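Local coordinates for acetyl-CoA acetyltransferase A (Ascaris suum, PDB 6BJA), which probably transfers acetyl groups between coenzyme A thioesters as a member of the thiolase family, and is captured here with coenzyme A bound, at residues E324-S327 and V328-L331; T247-A250 and A251-S254; A166-T169 and V170-A174; A184-S187 and Y188-A191. All coordinates share one frame; numbering follows the deposited sequence.

Interaction 1 (E324-S327 and V328-L331)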
loop_
_atom_site.group_PDB
_atom_site.type_symbol
_atom_site.label_atom_id
_atom_site.label_comp_id
_atom_site.label_asym_id
_atom_site.label_seq_id
_atom_site.Cartn_x
_atom_site.Cartn_y
_atom_site.Cartn_z
ATOM N N GLU A 324 29.621 15.572 8.880
ATOM C CA GLU A 324 30.191 14.313 8.378
ATOM C C GLU A 324 29.142 13.466 7.685
ATOM O O GLU A 324 28.746 12.423 8.207
ATOM C CB GLU A 324 30.826 13.500 9.511
ATOM C CG GLU A 324 31.892 14.241 10.244
ATOM C CD GLU A 324 32.508 13.437 11.376
ATOM O OE1 GLU A 324 31.924 12.412 11.816
ATOM O OE2 GLU A 324 33.561 13.889 11.851
ATOM N N ALA A 325 28.702 13.891 6.503
ATOM C CA ALA A 325 27.803 13.062 5.732
ATOM C C ALA A 325 28.449 11.696 5.557
ATOM O O ALA A 325 27.801 10.663 5.703
ATOM C CB ALA A 325 27.499 13.702 4.404
ATOM N N PHE A 326 29.754 11.729 5.277
ATOM C CA PHE A 326 30.593 10.543 5.145
ATOM C C PHE A 326 31.938 10.886 5.760
ATOM O O PHE A 326 32.257 12.055 5.898
ATOM C CB PHE A 326 30.768 10.145 3.672
ATOM C CG PHE A 326 29.471 9.888 2.984
ATOM C CD1 PHE A 326 28.916 8.629 3.003
ATOM C CD2 PHE A 326 28.774 10.921 2.384
ATOM C CE1 PHE A 326 27.696 8.383 2.416
ATOM C CE2 PHE A 326 27.547 10.696 1.798
ATOM C CZ PHE A 326 27.002 9.431 1.816
ATOM N N SER A 327 32.750 9.880 6.080
ATOM C CA SER A 327 34.094 10.163 6.546
ATOM C C SER A 327 34.867 10.988 5.513
ATOM O O SER A 327 35.658 11.871 5.857
ATOM C CB SER A 327 34.843 8.865 6.834
ATOM O OG SER A 327 34.349 8.266 8.017
ATOM N N VAL A 328 34.656 10.706 4.238
ATOM C CA VAL A 328 35.370 11.445 3.207
ATOM C C VAL A 328 35.025 12.935 3.240
ATOM O O VAL A 328 35.849 13.759 2.862
ATOM C CB VAL A 328 35.115 10.862 1.787
ATOM C CG1 VAL A 328 33.617 10.807 1.434
ATOM C CG2 VAL A 328 35.882 11.657 0.726
ATOM N N THR A 329 33.826 13.298 3.721
ATOM C CA THR A 329 33.472 14.707 3.813
ATOM C C THR A 329 34.454 15.459 4.717
ATOM O O THR A 329 34.922 16.551 4.385
ATOM C CB THR A 329 32.060 14.872 4.357
ATOM O OG1 THR A 329 31.210 13.892 3.748
ATOM C CG2 THR A 329 31.522 16.277 4.083
ATOM N N GLY A 330 34.752 14.866 5.870
ATOM C CA GLY A 330 35.705 15.452 6.791
ATOM C C GLY A 330 37.120 15.473 6.252
ATOM O O GLY A 330 37.804 16.496 6.299
ATOM N N LEU A 331 37.552 14.334 5.738
ATOM C CA LEU A 331 38.913 14.222 5.196
ATOM C C LEU A 331 39.164 15.201 4.050
ATOM O O LEU A 331 40.213 15.839 3.975
ATOM C CB LEU A 331 39.166 12.807 4.716
ATOM C CG LEU A 331 39.357 11.799 5.847
ATOM C CD1 LEU A 331 39.297 10.397 5.317
ATOM C CD2 LEU A 331 40.677 12.033 6.607
#
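F326 enters the first turn of helix 327-337 from an extended backbone, and its carbonyl oxygen points forward into that turn. T329 N reaches F326 O at 3.0 Å, a bent bond (135° at the hydrogen) whose donor sits well above the carbonyl plane. One residue on, the geometry becomes regular: L331 N meets S327 O at 3.1 Å in an almost straight bond of 175°, the i to i+4 pattern of an alpha helix. T329 brings its hydroxyl to the same corner. With OG1 beside its own backbone N (chi1 -42°), the oxygen comes to 3.0 Å from F326 O, though a rival acceptor leaves the bond open, and it lies at the edge of the phenyl ring, near its plane. On the other flank, V328 turns CG1 into the position between its N and carbonyl carbon, and this methyl packs against F326 CB at 3.7 Å. The polar ends of the loop are held from outside: E324 by Y183, N345 and the amide of V351, while S327 OG has one proton for the carbonyls of N252 and L180. E324, A325 and F326 belong to the NEAF sequence motif of thiolases, and A325 and F326 line the coenzyme A pocket. The buried carboxylate and hydroxyl thus have protein partners, which together with the bonds of the helix start should hold this pocket loop in a fixed shape.

Interaction 2 (T247-A250 and A251-S254). With COA (coenzyme A), chain C.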
loop_
_atom_site.group_PDB
_atom_site.type_symbol
_atom_site.label_atom_id
_atom_site.label_comp_id
_atom_site.label_asym_id
_atom_site.label_seq_id
_atom_site.Cartn_x
_atom_site.Cartn_y
_atom_site.Cartn_z
ATOM N N THR A 247 34.944 2.032 -1.201
ATOM C CA THR A 247 35.581 2.341 0.083
ATOM C C THR A 247 34.582 2.731 1.171
ATOM O O THR A 247 34.848 2.589 2.363
ATOM C CB THR A 247 36.579 3.495 -0.054
ATOM O OG1 THR A 247 35.881 4.686 -0.452
ATOM C CG2 THR A 247 37.640 3.180 -1.073
ATOM N N ILE A 248 33.422 3.233 0.760
ATOM C CA ILE A 248 32.445 3.707 1.724
ATOM C C ILE A 248 31.540 2.562 2.189
ATOM O O ILE A 248 30.982 1.811 1.374
ATOM C CB ILE A 248 31.607 4.868 1.130
ATOM C CG1 ILE A 248 32.530 6.034 0.745
ATOM C CG2 ILE A 248 30.543 5.334 2.125
ATOM C CD1 ILE A 248 31.823 7.215 0.076
ATOM N N THR A 249 31.400 2.450 3.505
ATOM C CA THR A 249 30.658 1.372 4.145
ATOM C C THR A 249 29.647 1.936 5.118
ATOM O O THR A 249 29.666 3.130 5.413
ATOM C CB THR A 249 31.566 0.442 4.944
ATOM O OG1 THR A 249 32.011 1.126 6.113
ATOM C CG2 THR A 249 32.762 0.016 4.119
ATOM N N ALA A 250 28.826 1.061 5.687
ATOM C CA ALA A 250 27.872 1.503 6.706
ATOM C C ALA A 250 28.587 2.139 7.885
ATOM O O ALA A 250 28.033 3.034 8.518
ATOM C CB ALA A 250 27.004 0.346 7.175
ATOM N N ALA A 251 29.812 1.700 8.186
ATOM C CA ALA A 251 30.521 2.192 9.351
ATOM C C ALA A 251 31.175 3.551 9.111
ATOM O O ALA A 251 31.274 4.336 10.045
ATOM C CB ALA A 251 31.588 1.172 9.804
ATOM N N ASN A 252 31.607 3.854 7.885
ATOM C CA ASN A 252 32.298 5.133 7.680
ATOM C C ASN A 252 31.393 6.129 6.964
ATOM O O ASN A 252 31.845 7.184 6.530
ATOM C CB ASN A 252 33.656 4.947 6.961
ATOM C CG ASN A 252 33.551 4.315 5.597
ATOM O OD1 ASN A 252 32.648 4.614 4.843
ATOM N ND2 ASN A 252 34.548 3.468 5.243
ATOM N N ALA A 253 30.102 5.788 6.870
ATOM C CA ALA A 253 29.072 6.730 6.402
ATOM C C ALA A 253 28.212 7.104 7.574
ATOM O O ALA A 253 28.065 6.316 8.481
ATOM C CB ALA A 253 28.212 6.127 5.335
ATOM N N SER A 254 27.600 8.274 7.523
ATOM C CA SER A 254 26.627 8.610 8.549
ATOM C C SER A 254 25.393 7.720 8.423
ATOM O O SER A 254 25.165 7.048 7.422
ATOM C CB SER A 254 26.227 10.088 8.496
ATOM O OG SER A 254 25.582 10.410 7.292
HETATM N N1A COA C . 30.605 -0.329 13.357
HETATM C C2A COA C . 30.649 -1.627 13.003
HETATM N N3A COA C . 29.752 -2.207 12.192
HETATM C C4A COA C . 28.730 -1.502 11.666
HETATM C C5A COA C . 28.611 -0.077 11.990
HETATM C C6A COA C . 29.636 0.494 12.892
HETATM N N6A COA C . 29.618 1.795 13.246
HETATM N N7A COA C . 27.516 0.367 11.339
HETATM C C8A COA C . 26.987 -0.684 10.659
HETATM N N9A COA C . 27.725 -1.804 10.855
HETATM C C1B COA C . 27.495 -3.171 10.316
HETATM C C2B COA C . 26.253 -3.762 10.962
HETATM O O2B COA C . 26.582 -4.633 12.047
HETATM C C3B COA C . 25.550 -4.533 9.865
HETATM O O3B COA C . 25.622 -5.931 10.178
HETATM P P3B COA C . 26.364 -7.080 9.339
HETATM O O7A COA C . 27.765 -6.614 9.021
HETATM O O8A COA C . 26.427 -8.321 10.201
HETATM O O9A COA C . 25.603 -7.357 8.067
HETATM C C4B COA C . 26.188 -4.043 8.563
HETATM O O4B COA C . 27.286 -3.189 8.899
HETATM C C5B COA C . 25.189 -3.207 7.785
HETATM O O5B COA C . 24.933 -2.059 8.590
HETATM P P1A COA C . 23.461 -1.621 9.084
HETATM O O1A COA C . 22.698 -2.760 9.717
HETATM O O2A COA C . 23.555 -0.461 10.052
HETATM O O3A COA C . 22.652 -1.171 7.787
HETATM P P2A COA C . 21.048 -1.150 7.835
HETATM O O4A COA C . 20.510 -2.560 7.958
HETATM O O5A COA C . 20.544 -0.270 8.960
HETATM O O6A COA C . 20.650 -0.512 6.424
HETATM C CBP COA C . 20.253 1.735 5.814
HETATM C CCP COA C . 21.317 0.681 6.030
HETATM C CDP COA C . 19.329 1.225 4.731
HETATM C CEP COA C . 19.381 1.928 7.059
HETATM C CAP COA C . 20.901 3.021 5.270
HETATM O OAP COA C . 19.848 3.895 4.836
HETATM C C9P COA C . 21.802 3.726 6.263
HETATM O O9P COA C . 21.771 3.464 7.456
HETATM N N8P COA C . 22.651 4.662 5.831
HETATM C C7P COA C . 22.818 5.072 4.453
HETATM C C6P COA C . 24.106 5.872 4.310
HETATM C C5P COA C . 23.742 7.297 3.996
HETATM O O5P COA C . 23.719 7.702 2.836
HETATM N N4P COA C . 23.416 8.049 5.039
HETATM C C3P COA C . 22.952 9.411 4.845
HETATM C C2P COA C . 24.018 10.468 5.006
HETATM S S1P COA C . 23.895 11.669 3.667
HETATM O O HOH W 1 25.649 4.348 7.846
#
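A251 and N252 close an ST turn on T249, in a buried loop of the thiolase N-terminal family region that runs along the coenzyme A pocket. A251 N gives a weak bond to T249 OG1 at 3.1 Å, and the A251 methyl, on the ligand side, lies 3.7 Å from C6A of the adenine of coenzyme A. N252 then does most of the work. Its backbone N also points at T249 OG1, at 3.3 Å, while its side chain answers in the other direction: OD1 takes T249 N at 2.8 Å in a nearly straight bond (168°), approached from above the amide's carbonyl plane. The two residues therefore hold each other by side chain to backbone N, both ways. Folding CG between the backbone N and the carbonyl carbon (chi1 60°) brings the amide back over the turn, where ND2 meets T247 O at 3.0 Å. That oxygen lies almost in the amide plane of N252, so both ends of the flat group are bonded and its rotation is fixed; D181 is a second acceptor for ND2. A253 follows with its methyl toward I248, CB to CG2 4.0 Å, and F326 covers it from beyond. At S254 the chain meets the pantetheine arm. A water sits 2.8 Å from S254 O and lies close to A250 O as well, in a crowd of acceptors that its two protons cannot all serve. S254 O itself accepts the pantetheine amide: N4P of coenzyme A lies 3.1 Å away.

Interaction 3 (A166-T169 and V170-A174)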
loop_
_atom_site.group_PDB
_atom_site.type_symbol
_atom_site.label_atom_id
_atom_site.label_comp_id
_atom_site.label_asym_id
_atom_site.label_seq_id
_atom_site.Cartn_x
_atom_site.Cartn_y
_atom_site.Cartn_z
ATOM N N ALA A 166 29.856 10.186 -3.509
ATOM C CA ALA A 166 30.993 10.547 -2.673
ATOM C C ALA A 166 32.240 9.712 -3.004
ATOM O O ALA A 166 33.365 10.138 -2.719
ATOM C CB ALA A 166 30.616 10.411 -1.210
ATOM N N GLU A 167 32.041 8.522 -3.561
ATOM C CA GLU A 167 33.168 7.704 -4.008
ATOM C C GLU A 167 33.998 8.431 -5.053
ATOM O O GLU A 167 35.211 8.206 -5.154
ATOM C CB GLU A 167 32.709 6.362 -4.578
ATOM C CG GLU A 167 32.151 5.360 -3.584
ATOM C CD GLU A 167 33.218 4.641 -2.751
ATOM O OE1 GLU A 167 34.412 5.030 -2.810
ATOM O OE2 GLU A 167 32.831 3.695 -2.043
ATOM N N LYS A 168 33.383 9.305 -5.847
ATOM C CA LYS A 168 34.159 10.081 -6.807
ATOM C C LYS A 168 35.186 10.965 -6.087
ATOM O O LYS A 168 36.353 11.077 -6.504
ATOM C CB LYS A 168 33.240 10.939 -7.703
ATOM C CG LYS A 168 34.030 11.840 -8.662
ATOM C CD LYS A 168 33.144 12.609 -9.599
ATOM C CE LYS A 168 33.975 13.426 -10.589
ATOM N NZ LYS A 168 34.868 14.428 -9.946
ATOM N N THR A 169 34.774 11.554 -4.974
ATOM C CA THR A 169 35.624 12.467 -4.224
ATOM C C THR A 169 36.729 11.647 -3.560
ATOM O O THR A 169 37.874 12.084 -3.488
ATOM C CB THR A 169 34.800 13.268 -3.204
ATOM O OG1 THR A 169 33.783 13.995 -3.931
ATOM C CG2 THR A 169 35.692 14.234 -2.411
ATOM N N VAL A 170 36.375 10.462 -3.086
ATOM C CA VAL A 170 37.376 9.537 -2.542
ATOM C C VAL A 170 38.481 9.336 -3.573
ATOM O O VAL A 170 39.671 9.494 -3.259
ATOM C CB VAL A 170 36.756 8.171 -2.158
ATOM C CG1 VAL A 170 37.864 7.159 -1.829
ATOM C CG2 VAL A 170 35.820 8.311 -0.956
ATOM N N LYS A 171 38.098 9.009 -4.804
ATOM C CA LYS A 171 39.103 8.760 -5.837
ATOM C C LYS A 171 39.898 10.026 -6.186
ATOM O O LYS A 171 41.129 9.971 -6.373
ATOM C CB LYS A 171 38.426 8.157 -7.069
ATOM C CG LYS A 171 39.422 7.645 -8.094
ATOM C CD LYS A 171 38.744 6.911 -9.237
ATOM C CE LYS A 171 39.791 6.301 -10.186
ATOM N NZ LYS A 171 40.849 5.526 -9.463
ATOM N N ASP A 172 39.224 11.168 -6.248
ATOM C CA ASP A 172 39.859 12.421 -6.632
ATOM C C ASP A 172 40.973 12.846 -5.661
ATOM O O ASP A 172 41.932 13.509 -6.066
ATOM C CB ASP A 172 38.811 13.536 -6.732
ATOM C CG ASP A 172 37.919 13.413 -7.971
ATOM O OD1 ASP A 172 38.240 12.653 -8.925
ATOM O OD2 ASP A 172 36.865 14.104 -7.994
ATOM N N TYR A 173 40.845 12.458 -4.393
ATOM C CA TYR A 173 41.843 12.778 -3.371
ATOM C C TYR A 173 42.772 11.610 -3.065
ATOM O O TYR A 173 43.636 11.737 -2.202
ATOM C CB TYR A 173 41.154 13.217 -2.063
ATOM C CG TYR A 173 40.691 14.648 -2.071
ATOM C CD1 TYR A 173 41.527 15.677 -1.676
ATOM C CD2 TYR A 173 39.411 14.976 -2.485
ATOM C CE1 TYR A 173 41.106 16.994 -1.694
ATOM C CE2 TYR A 173 38.981 16.284 -2.510
ATOM C CZ TYR A 173 39.818 17.295 -2.110
ATOM O OH TYR A 173 39.359 18.607 -2.156
ATOM N N ALA A 174 42.558 10.484 -3.746
ATOM C CA ALA A 174 43.312 9.251 -3.534
ATOM C C ALA A 174 43.192 8.775 -2.090
ATOM O O ALA A 174 44.118 8.192 -1.517
ATOM C CB ALA A 174 44.779 9.451 -3.938
HETATM O O HOH W 2 34.631 15.323 -6.013
#
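K168 and D172, one turn apart near the end of helix 162-172, pair their charges just before the chain leaves the helix through a Schellman motif, with A174 at positive phi. NZ of K168 comes to OD2 of D172 at 2.8 Å on the syn lone pair, the side of the other carboxylate oxygen. The lysine runs extended until a bend at its last torsion (chi4 -60°) turns the ammonium group in, and D294 gives it a second carboxylate. D172 OD2 also takes a proton from a water at 3.2 Å; that same water accepts the hydroxyl of T169 OG1 at 2.6 Å, so threonine and aspartate are bridged. The backbone is paid for in the ordinary helical way: V170, K171, D172 and Y173 give their N-H groups to the carbonyls of A166, E167, K168 and T169. Beyond them, A174 N bonds back to K171 O at 3.0 Å, closing the helix end. E167 spends its carboxylate outside the helix, on T247 OG1 and I248 N, while its OE1 passes the V170 CB at 4.0 Å. Y173 hands its hydroxyl to E336 of helix 327-337, and its ring meets that of F175 nearly parallel. At the near edge of the tyrosine, T169 O lies in the ring plane, and T169 CG2 runs beside it, 3.8 Å from Y173 CD2.

Interaction 4 (A184-S187 and Y188-A191). With COA (coenzyme A), chain C.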
loop_
_atom_site.group_PDB
_atom_site.type_symbol
_atom_site.label_atom_id
_atom_site.label_comp_id
_atom_site.label_asym_id
_atom_site.label_seq_id
_atom_site.Cartn_x
_atom_site.Cartn_y
_atom_site.Cartn_z
ATOM N N ALA A 184 36.462 7.419 10.787
ATOM C CA ALA A 184 35.199 7.075 11.399
ATOM C C ALA A 184 35.409 6.666 12.835
ATOM O O ALA A 184 34.727 7.148 13.743
ATOM C CB ALA A 184 34.505 5.944 10.616
ATOM N N ILE A 185 36.362 5.776 13.048
ATOM C CA ILE A 185 36.590 5.280 14.391
ATOM C C ILE A 185 36.991 6.427 15.317
ATOM O O ILE A 185 36.551 6.457 16.472
ATOM C CB ILE A 185 37.626 4.142 14.366
ATOM C CG1 ILE A 185 36.939 2.910 13.782
ATOM C CG2 ILE A 185 38.137 3.821 15.767
ATOM C CD1 ILE A 185 37.863 1.764 13.484
ATOM N N GLU A 186 37.727 7.409 14.799
ATOM C CA GLU A 186 38.115 8.578 15.589
ATOM C C GLU A 186 36.925 9.518 15.885
ATOM O O GLU A 186 36.878 10.146 16.953
ATOM C CB GLU A 186 39.224 9.333 14.878
ATOM C CG GLU A 186 39.731 10.605 15.548
ATOM C CD GLU A 186 40.461 10.388 16.875
ATOM O OE1 GLU A 186 40.599 9.242 17.318
ATOM O OE2 GLU A 186 40.860 11.401 17.469
ATOM N N SER A 187 35.975 9.615 14.956
ATOM C CA SER A 187 34.767 10.394 15.228
ATOM C C SER A 187 34.030 9.774 16.421
ATOM O O SER A 187 33.575 10.489 17.326
ATOM C CB SER A 187 33.883 10.459 13.985
ATOM O OG SER A 187 32.798 11.339 14.204
ATOM N N TYR A 188 33.943 8.445 16.439
ATOM C CA TYR A 188 33.314 7.733 17.541
ATOM C C TYR A 188 34.111 7.959 18.814
ATOM O O TYR A 188 33.527 8.139 19.888
ATOM C CB TYR A 188 33.201 6.233 17.248
ATOM C CG TYR A 188 32.047 5.818 16.366
ATOM C CD1 TYR A 188 30.781 5.580 16.893
ATOM C CD2 TYR A 188 32.232 5.646 15.006
ATOM C CE1 TYR A 188 29.734 5.175 16.092
ATOM C CE2 TYR A 188 31.202 5.266 14.189
ATOM C CZ TYR A 188 29.947 5.029 14.720
ATOM O OH TYR A 188 28.945 4.635 13.862
ATOM N N ARG A 189 35.445 7.939 18.730
ATOM C CA ARG A 189 36.247 8.141 19.941
ATOM C C ARG A 189 36.008 9.508 20.556
ATOM O O ARG A 189 35.855 9.632 21.785
ATOM C CB ARG A 189 37.729 7.983 19.640
ATOM C CG ARG A 189 38.577 7.966 20.902
ATOM C CD ARG A 189 40.046 8.148 20.578
ATOM N NE ARG A 189 40.350 9.480 20.079
ATOM C CZ ARG A 189 40.319 10.590 20.803
ATOM N NH1 ARG A 189 40.013 10.551 22.102
ATOM N NH2 ARG A 189 40.621 11.742 20.248
ATOM N N LYS A 190 35.966 10.530 19.709
ATOM C CA LYS A 190 35.780 11.893 20.169
ATOM C C LYS A 190 34.388 12.061 20.758
ATOM O O LYS A 190 34.232 12.764 21.757
ATOM C CB LYS A 190 36.025 12.897 19.038
ATOM C CG LYS A 190 37.504 12.970 18.652
ATOM C CD LYS A 190 37.781 14.107 17.671
ATOM C CE LYS A 190 37.065 13.884 16.364
ATOM N NZ LYS A 190 37.396 14.918 15.337
ATOM N N ALA A 191 33.393 11.400 20.161
ATOM C CA ALA A 191 32.017 11.502 20.670
ATOM C C ALA A 191 31.920 10.837 22.018
ATOM O O ALA A 191 31.293 11.370 22.943
ATOM C CB ALA A 191 31.041 10.865 19.722
HETATM N N1A COA C . 30.605 -0.329 13.357
HETATM C C2A COA C . 30.649 -1.627 13.003
HETATM N N3A COA C . 29.752 -2.207 12.192
HETATM C C4A COA C . 28.730 -1.502 11.666
HETATM C C5A COA C . 28.611 -0.077 11.990
HETATM C C6A COA C . 29.636 0.494 12.892
HETATM N N6A COA C . 29.618 1.795 13.246
HETATM N N7A COA C . 27.516 0.367 11.339
HETATM C C8A COA C . 26.987 -0.684 10.659
HETATM N N9A COA C . 27.725 -1.804 10.855
HETATM C C1B COA C . 27.495 -3.171 10.316
HETATM C C2B COA C . 26.253 -3.762 10.962
HETATM O O2B COA C . 26.582 -4.633 12.047
HETATM C C3B COA C . 25.550 -4.533 9.865
HETATM O O3B COA C . 25.622 -5.931 10.178
HETATM P P3B COA C . 26.364 -7.080 9.339
HETATM O O7A COA C . 27.765 -6.614 9.021
HETATM O O8A COA C . 26.427 -8.321 10.201
HETATM O O9A COA C . 25.603 -7.357 8.067
HETATM C C4B COA C . 26.188 -4.043 8.563
HETATM O O4B COA C . 27.286 -3.189 8.899
HETATM C C5B COA C . 25.189 -3.207 7.785
HETATM O O5B COA C . 24.933 -2.059 8.590
HETATM P P1A COA C . 23.461 -1.621 9.084
HETATM O O1A COA C . 22.698 -2.760 9.717
HETATM O O2A COA C . 23.555 -0.461 10.052
HETATM O O3A COA C . 22.652 -1.171 7.787
HETATM P P2A COA C . 21.048 -1.150 7.835
HETATM O O4A COA C . 20.510 -2.560 7.958
HETATM O O5A COA C . 20.544 -0.270 8.960
HETATM O O6A COA C . 20.650 -0.512 6.424
HETATM C CBP COA C . 20.253 1.735 5.814
HETATM C CCP COA C . 21.317 0.681 6.030
HETATM C CDP COA C . 19.329 1.225 4.731
HETATM C CEP COA C . 19.381 1.928 7.059
HETATM C CAP COA C . 20.901 3.021 5.270
HETATM O OAP COA C . 19.848 3.895 4.836
HETATM C C9P COA C . 21.802 3.726 6.263
HETATM O O9P COA C . 21.771 3.464 7.456
HETATM N N8P COA C . 22.651 4.662 5.831
HETATM C C7P COA C . 22.818 5.072 4.453
HETATM C C6P COA C . 24.106 5.872 4.310
HETATM C C5P COA C . 23.742 7.297 3.996
HETATM O O5P COA C . 23.719 7.702 2.836
HETATM N N4P COA C . 23.416 8.049 5.039
HETATM C C3P COA C . 22.952 9.411 4.845
HETATM C C2P COA C . 24.018 10.468 5.006
HETATM S S1P COA C . 23.895 11.669 3.667
#
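Y188 sets the edge of its ring against the carbonyl of A184, one turn back in helix 177-197: its CD2 is 3.2 Å from A184 O, which lies near the ring plane. The backbone bond from Y188 N to the same oxygen runs at 3.1 Å, so A184 O is met by both the amide and the ring. From there the phenol carries its OH to within 3.0 Å of N6A of coenzyme A, with N6A lying oblique to the phenol ring; E224 hydrogen-bonds the same hydroxyl and so helps fix it beside the nucleotide. On the flank away from the ligand, E186 and R189 lie side by side and point the same way. R189 grips the carboxylate side-on: NE reaches OE1 at 2.8 Å and NH2 reaches OE2 at 2.8 Å, each oxygen lying close to the guanidinium plane. The fit is not flat, however, since the two planes are turned 42° apart and both oxygens are met out of the carboxylate plane, on their syn sides. Two bends allow the pairing, one in E186 at chi2 (67°) and one in R189 at chi3. K190 lays its CG 3.9 Å from E186 OE2, while its ammonium goes to the carbonyl of N345. Further out, S187 OG is held by E324 and the amide of G349, and residues 350-353 pack against A184, S187, Y188 and A191. The result is an amphipathic helix, with an i to i+3 salt bridge on one flank and a coenzyme A binding tyrosine on another.

From the N terminus the order is interaction 3, interaction 4, interaction 2, interaction 1. Each joins adjacent residues, so none closes a long loop, and none nests or crosses; they follow in series. The ties between them are spatial. Helix 162-172 (interaction 3) meets the 247-250 segment through the E167 carboxylate and meets V328 through A166, T169 and V170. Helix 177-197 (interaction 4) touches interaction 2 through A184 and interaction 1 through S187 and E324. Interactions 1 and 2 join S254 and N252 to A325 and S327, linking the N- and C-terminal family regions beside the coenzyme A pocket. Interactions 3 and 4 do not touch, their nearest atoms lying about 12 Å apart.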